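Local coordinates for arginine 3rd transport system periplasmic binding protein (Legionella pneumophila subsp. pneumophila str. Philadelphia 1, PDB 3KZG) that probably binds arginine in the periplasm as the solute-binding component of an amino-acid transport system, at residues D106-K111 with V152-M157; D32-I37 with C45-Y50. All blocks are in the same frame, centred on the assembly; numbering follows the deposited sequence.

Overall arrangement
Both contacts are partly buried, and they lie on opposite sides of the chain's centre, with their own centres about 34 Å apart and nearest atoms about 15 Å apart. They share no element. Interaction 2 packs helix 29-40 against strand 44-50 of the mixed sheet built around strand 4-13; interaction 1 joins the turn before strand 112-116 to the start of strand 154-158 in the other large sheet. This fits the two-lobed build of family 3 solute-binding proteins, with one contact in each lobe. Chemically, interaction 1 combines a carboxylate laid against a backbone with a small apolar touch, whereas interaction 2 rests on an aromatic edge, a selenomethionine chain and a cysteine sulfur, with a glutamine carboxamide at its exposed margin.

Interaction 1: residues D106-K111 with V152-M157; sequences DDLHGK and VDASLM
Lys111 and Asp153 bring the two backbones together, their CA atoms 5.9 Å apart. On the first side, a type II turn runs from Leu108 to Lys111, closed by the bond from Lys111 N to Leu108 O at 3.2 Å; Gly110 sits in it with a positive phi of 81°. On the other side, Asp153 is the last residue before strand 154-158 begins.

No hydrogen bond spans the two segments; the Asp153 side chain carries the contact, against both backbone and side chain of Lys111. Its carboxylate reaches over to place Asp153 OD2 3.2 Å from Lys111 CA and 3.3 Å from Lys111 CB. OD2 accepts a hydrogen bond from the backbone N of Lys112, the residue after Lys111. Lys111 crosses the aspartate at about a right angle, and its chain bends at CB-CG (chi2 -53°) so that CD comes back to 3.8 Å from Asp153 OD2. The ammonium travels on, Lys111 NZ ending 5.6 Å from Asp153 OD2, a separation that makes no salt bridge but may still give a mild electrostatic attraction. The Leu108 CD2 methyl meets Ala154 CB at 4.2 Å, a purely apolar touch between two buried residues.

Around this corner the mixed five-stranded sheet of one lobe of the periplasmic binding protein fold takes over. Asp153 and Ala154 form backbone bonds with Lys112 and Gly114, pairing strand 154-158 in parallel with strand 112-116, while Leu108 also packs on Tyr94 of strand 91-97, the neighbour on the other side of strand 154-158.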
ATOM      1  N   ASP A 106     -28.684 -22.797  15.719  1.00 44.42           N
ATOM      2  CA  ASP A 106     -29.343 -23.553  16.775  1.00 42.82           C
ATOM      3  C   ASP A 106     -30.406 -24.533  16.261  1.00 41.04           C
ATOM      4  O   ASP A 106     -30.701 -25.535  16.919  1.00 40.50           O
ATOM      5  CB  ASP A 106     -29.968 -22.568  17.769  1.00 44.69           C
ATOM      6  CG  ASP A 106     -30.060 -23.128  19.173  1.00 46.49           C
ATOM      7  OD1 ASP A 106     -29.016 -23.543  19.719  1.00 47.42           O
ATOM      8  OD2 ASP A 106     -31.176 -23.141  19.734  1.00 48.46           O
ATOM      9  N   ASP A 107     -30.978 -24.248  15.093  1.00 38.26           N
ATOM     10  CA  ASP A 107     -32.008 -25.115  14.511  1.00 35.95           C
ATOM     11  C   ASP A 107     -31.441 -26.390  13.883  1.00 34.42           C
ATOM     12  O   ASP A 107     -32.191 -27.283  13.483  1.00 33.18           O
ATOM     13  CB  ASP A 107     -32.814 -24.362  13.448  1.00 36.03           C
ATOM     14  CG  ASP A 107     -33.587 -23.190  14.019  1.00 37.32           C
ATOM     15  OD1 ASP A 107     -34.230 -23.359  15.082  1.00 37.45           O
ATOM     16  OD2 ASP A 107     -33.560 -22.105  13.398  1.00 36.04           O
ATOM     17  N   LEU A 108     -30.120 -26.472  13.792  1.00 32.47           N
ATOM     18  CA  LEU A 108     -29.479 -27.641  13.211  1.00 31.71           C
ATOM     19  C   LEU A 108     -29.589 -28.860  14.118  1.00 31.24           C
ATOM     20  O   LEU A 108     -29.217 -29.965  13.729  1.00 32.30           O
ATOM     21  CB  LEU A 108     -28.008 -27.335  12.917  1.00 29.71           C
ATOM     22  CG  LEU A 108     -27.794 -26.280  11.832  1.00 29.57           C
ATOM     23  CD1 LEU A 108     -26.330 -25.888  11.770  1.00 28.07           C
ATOM     24  CD2 LEU A 108     -28.268 -26.823  10.493  1.00 27.71           C
ATOM     25  N   HIS A 109     -30.116 -28.661  15.323  1.00 31.15           N
ATOM     26  CA  HIS A 109     -30.263 -29.755  16.279  1.00 30.52           C
ATOM     27  C   HIS A 109     -31.241 -30.818  15.794  1.00 29.51           C
ATOM     28  O   HIS A 109     -32.389 -30.518  15.459  1.00 28.54           O
ATOM     29  CB  HIS A 109     -30.717 -29.215  17.641  1.00 32.81           C
ATOM     30  CG  HIS A 109     -30.787 -30.258  18.715  1.00 35.91           C
ATOM     31  ND1 HIS A 109     -31.742 -31.252  18.729  1.00 36.28           N
ATOM     32  CD2 HIS A 109     -30.012 -30.463  19.808  1.00 36.32           C
ATOM     33  CE1 HIS A 109     -31.552 -32.026  19.784  1.00 37.07           C
ATOM     34  NE2 HIS A 109     -30.509 -31.570  20.455  1.00 35.90           N
ATOM     35  N   GLY A 110     -30.769 -32.062  15.747  1.00 27.83           N
ATOM     36  CA  GLY A 110     -31.606 -33.166  15.313  1.00 27.08           C
ATOM     37  C   GLY A 110     -31.740 -33.313  13.808  1.00 26.70           C
ATOM     38  O   GLY A 110     -32.529 -34.130  13.334  1.00 26.82           O
ATOM     39  N   LYS A 111     -30.962 -32.546  13.051  1.00 25.53           N
ATOM     40  CA  LYS A 111     -31.044 -32.592  11.593  1.00 26.00           C
ATOM     41  C   LYS A 111     -30.049 -33.543  10.937  1.00 25.34           C
ATOM     42  O   LYS A 111     -29.037 -33.921  11.536  1.00 25.75           O
ATOM     43  CB  LYS A 111     -30.844 -31.190  11.010  1.00 25.50           C
ATOM     44  CG  LYS A 111     -31.685 -30.110  11.660  1.00 25.31           C
ATOM     45  CD  LYS A 111     -33.161 -30.468  11.673  1.00 27.57           C
ATOM     46  CE  LYS A 111     -33.969 -29.396  12.388  1.00 28.27           C
ATOM     47  NZ  LYS A 111     -35.352 -29.860  12.671  1.00 33.03           N
ATOM     48  N   VAL A 152     -31.289 -34.633   2.875  1.00 20.01           N
ATOM     49  CA  VAL A 152     -30.577 -34.132   4.045  1.00 19.41           C
ATOM     50  C   VAL A 152     -31.186 -32.753   4.299  1.00 20.41           C
ATOM     51  O   VAL A 152     -31.692 -32.112   3.371  1.00 20.23           O
ATOM     52  CB  VAL A 152     -29.037 -33.995   3.818  1.00 19.56           C
ATOM     53  CG1 VAL A 152     -28.393 -35.377   3.729  1.00 16.56           C
ATOM     54  CG2 VAL A 152     -28.747 -33.188   2.566  1.00 18.11           C
ATOM     55  N   ASP A 153     -31.154 -32.309   5.549  1.00 20.43           N
ATOM     56  CA  ASP A 153     -31.710 -31.018   5.925  1.00 20.91           C
ATOM     57  C   ASP A 153     -30.767 -29.866   5.601  1.00 21.53           C
ATOM     58  O   ASP A 153     -31.196 -28.735   5.377  1.00 21.26           O
ATOM     59  CB  ASP A 153     -32.018 -31.003   7.422  1.00 21.65           C
ATOM     60  CG  ASP A 153     -32.941 -32.124   7.837  1.00 23.28           C
ATOM     61  OD1 ASP A 153     -34.023 -32.256   7.232  1.00 24.75           O
ATOM     62  OD2 ASP A 153     -32.588 -32.871   8.772  1.00 24.56           O
ATOM     63  N   ALA A 154     -29.475 -30.160   5.592  1.00 21.05           N
ATOM     64  CA  ALA A 154     -28.470 -29.148   5.316  1.00 20.94           C
ATOM     65  C   ALA A 154     -27.156 -29.830   4.971  1.00 20.69           C
ATOM     66  O   ALA A 154     -27.031 -31.052   5.062  1.00 22.19           O
ATOM     67  CB  ALA A 154     -28.282 -28.251   6.535  1.00 21.54           C
ATOM     68  N   SER A 155     -26.179 -29.020   4.593  1.00 19.70           N
ATOM     69  CA  SER A 155     -24.866 -29.507   4.216  1.00 21.08           C
ATOM     70  C   SER A 155     -23.762 -28.645   4.830  1.00 20.24           C
ATOM     71  O   SER A 155     -23.905 -27.426   4.941  1.00 21.05           O
ATOM     72  CB  SER A 155     -24.750 -29.499   2.688  1.00 22.78           C
ATOM     73  OG  SER A 155     -23.426 -29.765   2.268  1.00 26.35           O
ATOM     74  N   LEU A 156     -22.674 -29.288   5.246  1.00 19.19           N
ATOM     75  CA  LEU A 156     -21.523 -28.589   5.806  1.00 18.23           C
ATOM     76  C   LEU A 156     -20.424 -28.791   4.772  1.00 17.72           C
ATOM     77  O   LEU A 156     -20.017 -29.923   4.506  1.00 17.53           O
ATOM     78  CB  LEU A 156     -21.112 -29.200   7.159  1.00 18.08           C
ATOM     79  CG  LEU A 156     -19.891 -28.559   7.841  1.00 19.75           C
ATOM     80  CD1 LEU A 156     -20.118 -27.062   8.017  1.00 17.43           C
ATOM     81  CD2 LEU A 156     -19.646 -29.217   9.191  1.00 18.41           C
HETATM   82  N   MSE A 157     -19.977 -27.690   4.169  1.00 19.42           N
HETATM   83  CA  MSE A 157     -18.943 -27.712   3.140  1.00 20.43           C
HETATM   84  C   MSE A 157     -17.979 -26.541   3.318  1.00 18.66           C
HETATM   85  O   MSE A 157     -18.092 -25.785   4.279  1.00 19.48           O
HETATM   86  CB  MSE A 157     -19.593 -27.643   1.747  1.00 24.49           C
HETATM   87  CG  MSE A 157     -20.413 -26.378   1.473  1.00 30.64           C
HETATM   88 SE   MSE A 157     -21.352 -26.378  -0.244  1.00 41.37          SE
HETATM   89  CE  MSE A 157     -22.692 -27.753   0.138  1.00 34.82           C
TER

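Interaction 2: residues D32-I37 with C45-Y50; sequences DLMQEI and CTFEAY
Phe47 of strand 44-50 turns the edge of its ring to helix 29-40, within a beta-alpha-beta crossover of one lobe of the periplasmic binding protein fold: strands 4-13 and 44-50 pair in parallel, and the helix joins them, the short strand 17-18 intervening. The helix returns against the strand direction, roughly antiparallel, the segment axes 147° apart and 8.9 Å at closest approach.

At the ring's rim, near its plane, Met34 CB lies 3.9 Å from Phe47 CE1. Met34, a selenomethionine, crosses the phenyl obliquely; its chain bends at chi2 (54°) and again at chi3, carrying the selenium end away from the strand while CG stays beside CE1. The backbone N of Gln35 comes to the same rim, 4.3 Å from Phe47 CZ.

One face of the phenyl receives Cys45 from its own strand: Cys45 SG stands 3.4 Å above the Phe47 ring plane, displaced toward the rim. Met34 and Cys45 both touch Ile7 of strand 4-13 as well, and Phe47 also packs on Ile31 of the helix. At the more exposed margin Gln35 reaches across, its chain bent at chi2 (67°), to set OE1 3.2 Å from Cys45 CB and 3.9 Å from Cys45 SG.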
ATOM      1  N   ASP A  32      -5.313 -22.148 -10.837  1.00 17.51           N
ATOM      2  CA  ASP A  32      -4.484 -20.977 -11.093  1.00 16.24           C
ATOM      3  C   ASP A  32      -3.295 -20.883 -10.131  1.00 16.08           C
ATOM      4  O   ASP A  32      -2.193 -20.504 -10.532  1.00 14.82           O
ATOM      5  CB  ASP A  32      -5.310 -19.683 -10.998  1.00 18.75           C
ATOM      6  CG  ASP A  32      -6.395 -19.577 -12.073  1.00 21.80           C
ATOM      7  OD1 ASP A  32      -6.279 -20.235 -13.130  1.00 22.41           O
ATOM      8  OD2 ASP A  32      -7.365 -18.813 -11.859  1.00 22.85           O
ATOM      9  N   LEU A  33      -3.513 -21.223  -8.867  1.00 15.41           N
ATOM     10  CA  LEU A  33      -2.429 -21.159  -7.891  1.00 15.71           C
ATOM     11  C   LEU A  33      -1.324 -22.148  -8.245  1.00 16.79           C
ATOM     12  O   LEU A  33      -0.165 -21.768  -8.413  1.00 14.68           O
ATOM     13  CB  LEU A  33      -2.946 -21.456  -6.483  1.00 14.62           C
ATOM     14  CG  LEU A  33      -1.852 -21.415  -5.415  1.00 14.97           C
ATOM     15  CD1 LEU A  33      -1.195 -20.037  -5.413  1.00 15.58           C
ATOM     16  CD2 LEU A  33      -2.435 -21.734  -4.062  1.00 15.94           C
HETATM   17  N   MSE A  34      -1.699 -23.418  -8.348  1.00 19.19           N
HETATM   18  CA  MSE A  34      -0.769 -24.496  -8.684  1.00 22.57           C
HETATM   19  C   MSE A  34      -0.036 -24.180  -9.987  1.00 22.46           C
HETATM   20  O   MSE A  34       1.178 -24.363 -10.093  1.00 21.77           O
HETATM   21  CB  MSE A  34      -1.543 -25.813  -8.820  1.00 25.50           C
HETATM   22  CG  MSE A  34      -0.680 -27.081  -8.818  1.00 30.08           C
HETATM   23 SE   MSE A  34       0.477 -27.191  -7.274  1.00 41.30          SE
HETATM   24  CE  MSE A  34      -0.739 -27.999  -6.003  1.00 37.01           C
ATOM     25  N   GLN A  35      -0.782 -23.698 -10.976  1.00 24.08           N
ATOM     26  CA  GLN A  35      -0.211 -23.343 -12.272  1.00 24.75           C
ATOM     27  C   GLN A  35       0.939 -22.353 -12.090  1.00 23.42           C
ATOM     28  O   GLN A  35       2.024 -22.536 -12.642  1.00 22.99           O
ATOM     29  CB  GLN A  35      -1.290 -22.717 -13.159  1.00 27.79           C
ATOM     30  CG  GLN A  35      -0.855 -22.402 -14.580  1.00 32.24           C
ATOM     31  CD  GLN A  35      -0.569 -23.651 -15.397  1.00 36.29           C
ATOM     32  OE1 GLN A  35       0.471 -24.293 -15.232  1.00 38.80           O
ATOM     33  NE2 GLN A  35      -1.499 -24.008 -16.278  1.00 34.56           N
ATOM     34  N   GLU A  36       0.695 -21.308 -11.309  1.00 22.08           N
ATOM     35  CA  GLU A  36       1.703 -20.283 -11.053  1.00 22.11           C
ATOM     36  C   GLU A  36       2.916 -20.830 -10.283  1.00 21.07           C
ATOM     37  O   GLU A  36       4.056 -20.478 -10.585  1.00 20.74           O
ATOM     38  CB  GLU A  36       1.063 -19.122 -10.287  1.00 24.59           C
ATOM     39  CG  GLU A  36       1.996 -17.993  -9.916  1.00 26.42           C
ATOM     40  CD  GLU A  36       2.701 -17.391 -11.109  1.00 30.34           C
ATOM     41  OE1 GLU A  36       2.147 -17.459 -12.226  1.00 30.08           O
ATOM     42  OE2 GLU A  36       3.804 -16.833 -10.924  1.00 31.08           O
ATOM     43  N   ILE A  37       2.667 -21.688  -9.297  1.00 20.05           N
ATOM     44  CA  ILE A  37       3.748 -22.279  -8.514  1.00 20.79           C
ATOM     45  C   ILE A  37       4.679 -23.109  -9.408  1.00 23.00           C
ATOM     46  O   ILE A  37       5.901 -23.094  -9.234  1.00 22.97           O
ATOM     47  CB  ILE A  37       3.193 -23.178  -7.381  1.00 19.83           C
ATOM     48  CG1 ILE A  37       2.489 -22.313  -6.329  1.00 17.30           C
ATOM     49  CG2 ILE A  37       4.317 -23.985  -6.744  1.00 19.22           C
ATOM     50  CD1 ILE A  37       1.838 -23.097  -5.219  1.00 14.74           C
ATOM     51  N   CYS A  45       3.084 -27.897 -15.908  1.00 33.67           N
ATOM     52  CA  CYS A  45       2.026 -28.405 -15.043  1.00 34.12           C
ATOM     53  C   CYS A  45       0.920 -29.166 -15.768  1.00 33.58           C
ATOM     54  O   CYS A  45       0.344 -28.671 -16.733  1.00 34.70           O
ATOM     55  CB  CYS A  45       1.411 -27.232 -14.271  1.00 34.34           C
ATOM     56  SG  CYS A  45       0.023 -27.647 -13.198  1.00 37.79           S
ATOM     57  N   THR A  46       0.624 -30.370 -15.294  1.00 32.18           N
ATOM     58  CA  THR A  46      -0.442 -31.179 -15.874  1.00 31.68           C
ATOM     59  C   THR A  46      -1.323 -31.671 -14.728  1.00 30.55           C
ATOM     60  O   THR A  46      -0.826 -32.225 -13.747  1.00 30.90           O
ATOM     61  CB  THR A  46       0.123 -32.376 -16.671  1.00 32.65           C
ATOM     62  OG1 THR A  46       0.961 -33.169 -15.823  1.00 34.14           O
ATOM     63  CG2 THR A  46       0.937 -31.883 -17.859  1.00 31.42           C
ATOM     64  N   PHE A  47      -2.630 -31.452 -14.855  1.00 29.37           N
ATOM     65  CA  PHE A  47      -3.595 -31.833 -13.827  1.00 27.78           C
ATOM     66  C   PHE A  47      -4.295 -33.158 -14.071  1.00 28.94           C
ATOM     67  O   PHE A  47      -4.515 -33.559 -15.206  1.00 30.07           O
ATOM     68  CB  PHE A  47      -4.668 -30.748 -13.698  1.00 27.32           C
ATOM     69  CG  PHE A  47      -4.156 -29.437 -13.170  1.00 25.89           C
ATOM     70  CD1 PHE A  47      -3.932 -29.259 -11.812  1.00 24.12           C
ATOM     71  CD2 PHE A  47      -3.900 -28.382 -14.035  1.00 25.26           C
ATOM     72  CE1 PHE A  47      -3.462 -28.045 -11.324  1.00 23.03           C
ATOM     73  CE2 PHE A  47      -3.430 -27.166 -13.555  1.00 25.34           C
ATOM     74  CZ  PHE A  47      -3.211 -26.999 -12.199  1.00 23.86           C
ATOM     75  N   GLU A  48      -4.669 -33.825 -12.988  1.00 30.35           N
ATOM     76  CA  GLU A  48      -5.371 -35.086 -13.092  1.00 31.94           C
ATOM     77  C   GLU A  48      -6.502 -35.064 -12.074  1.00 31.47           C
ATOM     78  O   GLU A  48      -6.265 -35.086 -10.864  1.00 30.73           O
ATOM     79  CB  GLU A  48      -4.415 -36.250 -12.827  1.00 35.18           C
ATOM     80  CG  GLU A  48      -4.987 -37.603 -13.194  1.00 40.14           C
ATOM     81  CD  GLU A  48      -3.982 -38.471 -13.912  1.00 43.14           C
ATOM     82  OE1 GLU A  48      -2.971 -38.862 -13.286  1.00 44.48           O
ATOM     83  OE2 GLU A  48      -4.202 -38.757 -15.110  1.00 44.89           O
ATOM     84  N   ALA A  49      -7.733 -35.013 -12.576  1.00 30.85           N
ATOM     85  CA  ALA A  49      -8.920 -34.957 -11.728  1.00 29.60           C
ATOM     86  C   ALA A  49      -9.436 -36.314 -11.265  1.00 29.70           C
ATOM     87  O   ALA A  49      -9.618 -37.231 -12.062  1.00 30.23           O
ATOM     88  CB  ALA A  49     -10.029 -34.204 -12.453  1.00 29.97           C
ATOM     89  N   TYR A  50      -9.682 -36.418  -9.965  1.00 27.85           N
ATOM     90  CA  TYR A  50     -10.193 -37.635  -9.354  1.00 28.60           C
ATOM     91  C   TYR A  50     -11.371 -37.217  -8.510  1.00 27.54           C
ATOM     92  O   TYR A  50     -11.555 -36.033  -8.249  1.00 28.49           O
ATOM     93  CB  TYR A  50      -9.160 -38.247  -8.406  1.00 30.26           C
ATOM     94  CG  TYR A  50      -7.881 -38.704  -9.049  1.00 33.03           C
ATOM     95  CD1 TYR A  50      -7.674 -40.048  -9.351  1.00 33.10           C
ATOM     96  CD2 TYR A  50      -6.863 -37.796  -9.339  1.00 32.67           C
ATOM     97  CE1 TYR A  50      -6.486 -40.479  -9.922  1.00 34.25           C
ATOM     98  CE2 TYR A  50      -5.670 -38.219  -9.912  1.00 34.27           C
ATOM     99  CZ  TYR A  50      -5.490 -39.561 -10.201  1.00 34.67           C
ATOM    100  OH  TYR A  50      -4.317 -39.988 -10.770  1.00 36.29           O
TER